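Local coordinates for protein glycoside transferase (Listeria monocytogenes, PDB 6R2M) that probably hydrolyses exopolysaccharide outside the cell, working as a monomeric glycoside hydrolase, at residues T20-Q23 with T24-E28; S161-I165 with Q166-Q170; G281-T284 with K285-E289. One frame throughout, in Å; residues are numbered along the deposited sequence.

Contact 1 of 3, residues T20-Q23 with T24-E28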
# COMPACT_ATOMS: atom_id res chain seq x y z
N THR A 20 8.50 14.02 -15.37
CA THR A 20 8.05 14.95 -14.35
C THR A 20 6.56 15.22 -14.38
O THR A 20 6.09 16.08 -13.63
CB THR A 20 8.79 16.29 -14.48
OG1 THR A 20 8.49 16.87 -15.75
CG2 THR A 20 10.29 16.09 -14.36
N SER A 21 5.80 14.54 -15.24
CA SER A 21 4.40 14.92 -15.45
C SER A 21 3.54 14.61 -14.23
O SER A 21 2.64 15.39 -13.89
CB SER A 21 3.85 14.21 -16.69
OG SER A 21 4.08 12.82 -16.61
N VAL A 22 3.79 13.47 -13.56
CA VAL A 22 3.02 13.15 -12.37
C VAL A 22 3.31 14.15 -11.26
O VAL A 22 2.39 14.64 -10.59
CB VAL A 22 3.31 11.71 -11.90
CG1 VAL A 22 2.77 11.50 -10.48
CG2 VAL A 22 2.69 10.70 -12.84
N GLN A 23 4.59 14.48 -11.06
CA GLN A 23 4.96 15.48 -10.05
C GLN A 23 4.24 16.80 -10.30
O GLN A 23 3.70 17.41 -9.37
CB GLN A 23 6.48 15.68 -10.06
CG GLN A 23 7.28 14.43 -9.71
CD GLN A 23 7.75 13.67 -10.94
OE1 GLN A 23 6.94 13.23 -11.77
NE2 GLN A 23 9.06 13.51 -11.08
N THR A 24 4.22 17.25 -11.56
CA THR A 24 3.52 18.48 -11.92
C THR A 24 2.04 18.36 -11.63
O THR A 24 1.44 19.27 -11.06
CB THR A 24 3.77 18.80 -13.39
OG1 THR A 24 5.17 19.05 -13.57
CG2 THR A 24 2.98 20.04 -13.83
N TYR A 25 1.45 17.21 -11.98
CA TYR A 25 0.02 17.01 -11.76
C TYR A 25 -0.31 16.95 -10.27
O TYR A 25 -1.33 17.50 -9.84
CB TYR A 25 -0.42 15.73 -12.46
CG TYR A 25 -1.90 15.49 -12.41
CD1 TYR A 25 -2.73 16.04 -13.38
CD2 TYR A 25 -2.47 14.74 -11.40
CE1 TYR A 25 -4.09 15.84 -13.34
CE2 TYR A 25 -3.85 14.53 -11.35
CZ TYR A 25 -4.64 15.08 -12.35
OH TYR A 25 -6.01 14.91 -12.34
N VAL A 26 0.55 16.31 -9.48
CA VAL A 26 0.30 16.25 -8.04
C VAL A 26 0.40 17.64 -7.42
O VAL A 26 -0.43 18.02 -6.58
CB VAL A 26 1.27 15.26 -7.39
CG1 VAL A 26 1.27 15.42 -5.86
CG2 VAL A 26 0.88 13.83 -7.80
N LYS A 27 1.42 18.41 -7.81
CA LYS A 27 1.55 19.78 -7.33
C LYS A 27 0.31 20.60 -7.65
O LYS A 27 -0.15 21.40 -6.83
CB LYS A 27 2.81 20.42 -7.93
CG LYS A 27 4.10 19.84 -7.34
CD LYS A 27 5.36 20.37 -8.02
CE LYS A 27 6.62 19.66 -7.50
NZ LYS A 27 7.75 19.84 -8.44
N GLU A 28 -0.26 20.40 -8.84
CA GLU A 28 -1.38 21.24 -9.27
C GLU A 28 -2.72 20.77 -8.72
O GLU A 28 -3.64 21.59 -8.57
CB GLU A 28 -1.42 21.28 -10.80
CG GLU A 28 -2.66 21.95 -11.40
CD GLU A 28 -2.61 23.46 -11.31
OE1 GLU A 28 -3.69 24.10 -11.39
OE2 GLU A 28 -1.50 24.01 -11.18
O HOH W 1 6.16 18.50 -16.00
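T20 O receives T24 N at 3.0 Å and opens an unbroken ladder of i to i+4 bonds at the start of helix 21-29. S21 O takes Y25 N, V22 O takes V26 N at 2.7 Å, and Q23 O takes K27 N. T20 is the N-cap residue, but its hydroxyl makes no capping bond. Instead a water links T20 OG1 (2.9 Å) with T24 OG1 (2.7 Å) across the first turn. With chi1 at -64°, T24 OG1 lies beside its own backbone N and faces back to T20 O at 3.1 Å, with the water close by as well. One turn on, the aliphatic chain of K27 runs extended past Q23 O, its CG at 3.2 Å. On the buried side V22 CG1 meets V26 CG2 at 4.0 Å. Q23 bends at chi2 and its amide folds back alongside the start of the helix, where NE2 bonds to S19 O and D65. Y25 meets the ring of Y304, the planes about 20° apart. Q23 and V22 rest on helix 50-62, while V22 and V26 also pack on helix 301-312; T24 and K27 lie on the exposed face.

Contact 2 of 3, residues S161-I165 with Q166-Q170; sequences SYLNI and QAMQQ
An asparagine N-cap at N164 starts the short helix 165-170 where the chain leaves the loop after strand 158-159. N164 OD1 accepts A167 N at 3.0 Å with a nearly straight N-H (161°). The donor stands above the plane of the side-chain carbonyl, 48° out of it, and so does not use a lone pair direction. A chi1 of -177° carries the amide away from the backbone N and forward over the first turn. There its CG also rests on A167 CB at 3.7 Å. This is the classic N-cap pairing, in which a side-chain oxygen satisfies an amide of the first turn that has no earlier helical carbonyl to bond to. The ordinary ladder begins with the same residue, as N164 O receives M168 N at 3.0 Å, and I165 O then takes Q169 N.

Beside the cap, L163 and M168 form a hydrophobic staple, joining the residue before the N-cap to the fourth after it. M168 CG, 3.2 Å from N164 O, lies beside its backbone N, and the chain is extended at chi2, which lays SD back along the first turn, 3.8 Å from L163 CD2. Both side chains also meet P143. I165 CG2 lies 3.5 Å from Q169 NE2, the two chains crossing at a slant, and I165 packs on D221 and E222 of helix 209-223. N164 and A167 face helix 100-116, touching F104 and E108, and E108 also takes Q166 NE2.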
# COMPACT_ATOMS: atom_id res chain seq x y z
N SER A 161 -4.43 -7.18 5.49
CA SER A 161 -4.11 -6.27 4.39
C SER A 161 -3.06 -5.24 4.77
O SER A 161 -2.59 -4.52 3.89
CB SER A 161 -5.39 -5.58 3.91
OG SER A 161 -5.88 -4.68 4.89
N TYR A 162 -2.71 -5.13 6.04
CA TYR A 162 -1.66 -4.23 6.49
C TYR A 162 -0.28 -4.87 6.41
O TYR A 162 0.72 -4.18 6.67
CB TYR A 162 -1.94 -3.80 7.93
CG TYR A 162 -2.89 -2.62 8.10
CD1 TYR A 162 -3.83 -2.29 7.11
CD2 TYR A 162 -2.84 -1.85 9.25
CE1 TYR A 162 -4.69 -1.21 7.30
CE2 TYR A 162 -3.70 -0.78 9.45
CZ TYR A 162 -4.61 -0.46 8.46
OH TYR A 162 -5.46 0.62 8.65
N LEU A 163 -0.17 -6.15 6.06
CA LEU A 163 1.12 -6.82 6.10
C LEU A 163 1.93 -6.47 4.86
O LEU A 163 1.42 -6.46 3.73
CB LEU A 163 0.97 -8.33 6.21
CG LEU A 163 0.30 -8.86 7.48
CD1 LEU A 163 0.02 -10.35 7.34
CD2 LEU A 163 1.14 -8.62 8.71
N ASN A 164 3.21 -6.17 5.07
CA ASN A 164 4.16 -5.91 4.00
C ASN A 164 5.31 -6.87 4.29
O ASN A 164 6.12 -6.61 5.17
CB ASN A 164 4.58 -4.44 4.00
CG ASN A 164 5.51 -4.09 2.86
OD1 ASN A 164 6.41 -4.85 2.49
ND2 ASN A 164 5.30 -2.90 2.31
N ILE A 165 5.33 -8.01 3.59
CA ILE A 165 6.28 -9.06 3.94
C ILE A 165 7.71 -8.58 3.73
O ILE A 165 8.59 -8.85 4.55
CB ILE A 165 5.99 -10.34 3.12
CG1 ILE A 165 4.59 -10.86 3.44
CG2 ILE A 165 7.07 -11.41 3.39
CD1 ILE A 165 4.28 -11.02 4.94
N GLN A 166 7.97 -7.88 2.63
CA GLN A 166 9.32 -7.38 2.40
C GLN A 166 9.78 -6.47 3.54
O GLN A 166 10.90 -6.62 4.04
CB GLN A 166 9.38 -6.64 1.05
CG GLN A 166 10.70 -5.93 0.82
CD GLN A 166 11.15 -5.96 -0.63
OE1 GLN A 166 11.03 -6.98 -1.31
NE2 GLN A 166 11.65 -4.83 -1.11
N ALA A 167 8.92 -5.56 3.99
CA ALA A 167 9.32 -4.65 5.06
C ALA A 167 9.55 -5.42 6.36
O ALA A 167 10.48 -5.12 7.11
CB ALA A 167 8.26 -3.56 5.26
N MET A 168 8.71 -6.41 6.63
CA MET A 168 8.86 -7.16 7.88
C MET A 168 10.13 -7.99 7.89
O MET A 168 10.75 -8.15 8.95
CB MET A 168 7.63 -8.06 8.10
CG MET A 168 6.37 -7.27 8.28
SD MET A 168 4.93 -8.34 8.41
CE MET A 168 5.36 -9.28 9.88
N GLN A 169 10.55 -8.50 6.74
CA GLN A 169 11.82 -9.23 6.69
C GLN A 169 13.00 -8.29 6.85
O GLN A 169 14.03 -8.68 7.42
CB GLN A 169 11.91 -10.02 5.38
CG GLN A 169 10.83 -11.08 5.25
CD GLN A 169 10.76 -11.69 3.86
OE1 GLN A 169 11.18 -11.09 2.87
NE2 GLN A 169 10.20 -12.89 3.77
N GLN A 170 12.87 -7.04 6.39
CA GLN A 170 13.95 -6.07 6.51
C GLN A 170 14.32 -5.80 7.97
O GLN A 170 15.48 -5.50 8.28
CB GLN A 170 13.56 -4.77 5.82
CG GLN A 170 14.55 -3.65 6.03
CD GLN A 170 15.85 -3.88 5.28
OE1 GLN A 170 15.84 -4.36 4.15
NE2 GLN A 170 16.98 -3.57 5.93

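Contact 3 of 3, residues G281-T284 with K285-E289; sequences GKIT and KELLE
I283 and L287, one turn apart, lie side by side and point the same way from helix 278-290, with I283 CG2 at 4.2 Å from L287 CD1. L287 CG also sits 3.5 Å from I283 O, the carbonyl that receives L287 N, and both side chains reach L238 of helix 228-241. Around the helix axis, K285 and E289 make a second i to i+4 pair. K285 leaves with CG anti to the backbone N (chi1 -177°) and runs extended until a bend at its last torsion turns NZ to E289 OE2, forming a salt bridge of 3.0 Å. The ammonium meets this oxygen from above the carboxylate plane, 40° out of it. Both residues are exposed, so solvent probably weakens the pair.

These side chains ride on a regular alpha-helical ladder: G281 O takes K285 N at 3.0 Å, K282 O takes E286 N, and T284 O takes L288 N at 2.9 Å. Helix 278-290 packs among helices 228-241, 262-274 and 301-312, consistent with the alpha/alpha barrel of helix pairs expected for a glycoside hydrolase of this kind. T284 and L288 are buried, T284 touching F272 and L288 touching T262 and Y265 of helix 262-274. The T284 hydroxyl sits between its backbone N and carbonyl carbon (chi1 61°), where it bonds to T269 OG1. G281 O lies 3.4 Å from T284 OG1, a weak link at most. E286 CG lies 3.4 Å from K282 O on the exposed flank, whereas L288 also reaches T310 and L311 of helix 301-312.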
# COMPACT_ATOMS: atom_id res chain seq x y z
N GLY A 281 -2.16 -11.10 -16.49
CA GLY A 281 -1.58 -9.81 -16.20
C GLY A 281 -1.72 -8.82 -17.34
O GLY A 281 -1.86 -7.62 -17.11
N LYS A 282 -1.67 -9.32 -18.59
CA LYS A 282 -1.97 -8.47 -19.74
C LYS A 282 -3.42 -7.99 -19.72
O LYS A 282 -3.70 -6.82 -20.00
CB LYS A 282 -1.71 -9.25 -21.04
CG LYS A 282 -0.25 -9.52 -21.35
CD LYS A 282 -0.11 -10.24 -22.69
CE LYS A 282 0.58 -11.59 -22.52
NZ LYS A 282 1.98 -11.59 -23.05
N ILE A 283 -4.34 -8.90 -19.40
CA ILE A 283 -5.76 -8.55 -19.34
C ILE A 283 -6.02 -7.47 -18.30
O ILE A 283 -6.75 -6.51 -18.55
CB ILE A 283 -6.60 -9.81 -19.07
CG1 ILE A 283 -6.52 -10.73 -20.30
CG2 ILE A 283 -8.05 -9.43 -18.77
CD1 ILE A 283 -7.08 -12.12 -20.06
N THR A 284 -5.41 -7.59 -17.12
CA THR A 284 -5.70 -6.61 -16.09
C THR A 284 -4.91 -5.33 -16.28
O THR A 284 -5.34 -4.28 -15.78
CB THR A 284 -5.45 -7.20 -14.69
OG1 THR A 284 -4.08 -7.58 -14.54
CG2 THR A 284 -6.34 -8.44 -14.47
N LYS A 285 -3.77 -5.37 -16.96
CA LYS A 285 -3.11 -4.13 -17.35
C LYS A 285 -4.01 -3.31 -18.26
O LYS A 285 -4.13 -2.09 -18.09
CB LYS A 285 -1.77 -4.42 -18.02
CG LYS A 285 -1.01 -3.15 -18.39
CD LYS A 285 0.45 -3.44 -18.70
CE LYS A 285 1.30 -2.17 -18.68
NZ LYS A 285 1.16 -1.37 -19.93
N GLU A 286 -4.66 -3.95 -19.23
CA GLU A 286 -5.56 -3.22 -20.11
C GLU A 286 -6.77 -2.68 -19.35
O GLU A 286 -7.25 -1.59 -19.65
CB GLU A 286 -6.01 -4.10 -21.27
CG GLU A 286 -4.89 -4.52 -22.20
CD GLU A 286 -5.40 -5.20 -23.45
OE1 GLU A 286 -6.55 -4.93 -23.85
OE2 GLU A 286 -4.65 -6.01 -24.05
N LEU A 287 -7.25 -3.43 -18.34
CA LEU A 287 -8.35 -2.94 -17.52
C LEU A 287 -7.91 -1.75 -16.68
O LEU A 287 -8.69 -0.81 -16.47
CB LEU A 287 -8.88 -4.07 -16.64
CG LEU A 287 -9.76 -5.08 -17.41
CD1 LEU A 287 -9.94 -6.39 -16.64
CD2 LEU A 287 -11.12 -4.47 -17.71
N LEU A 288 -6.66 -1.76 -16.20
CA LEU A 288 -6.14 -0.64 -15.43
C LEU A 288 -6.01 0.61 -16.31
O LEU A 288 -6.34 1.72 -15.87
CB LEU A 288 -4.78 -1.03 -14.82
CG LEU A 288 -4.01 0.06 -14.10
CD1 LEU A 288 -4.84 0.51 -12.92
CD2 LEU A 288 -2.62 -0.42 -13.65
N GLU A 289 -5.56 0.44 -17.55
CA GLU A 289 -5.47 1.57 -18.46
C GLU A 289 -6.85 2.14 -18.79
O GLU A 289 -6.99 3.35 -18.98
CB GLU A 289 -4.72 1.14 -19.73
CG GLU A 289 -3.24 0.88 -19.45
CD GLU A 289 -2.53 0.07 -20.52
OE1 GLU A 289 -3.20 -0.69 -21.25
OE2 GLU A 289 -1.29 0.19 -20.61

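Overall arrangement
The three contacts follow one another along a single chain without touching: contact 1 on helix 21-29, contact 2 at the start of helix 165-170, contact 3 on helix 278-290. Centres of contacts 1 and 2 are 29 Å apart, on opposite sides of the chain's centre; contacts 1 and 3 are 24 Å apart, and contacts 2 and 3 are 26 Å apart. Contact 2 lies nearer the centre of the chain, 10 Å from it, against about 20 Å for the others. Helix 301-312 is common to contacts 1 and 3: V26 meets F301 and Y304, V22 Y304 and E308, L288 T310 and L311, so a helix near the C-terminus packs against both helix 21-29 and helix 278-290.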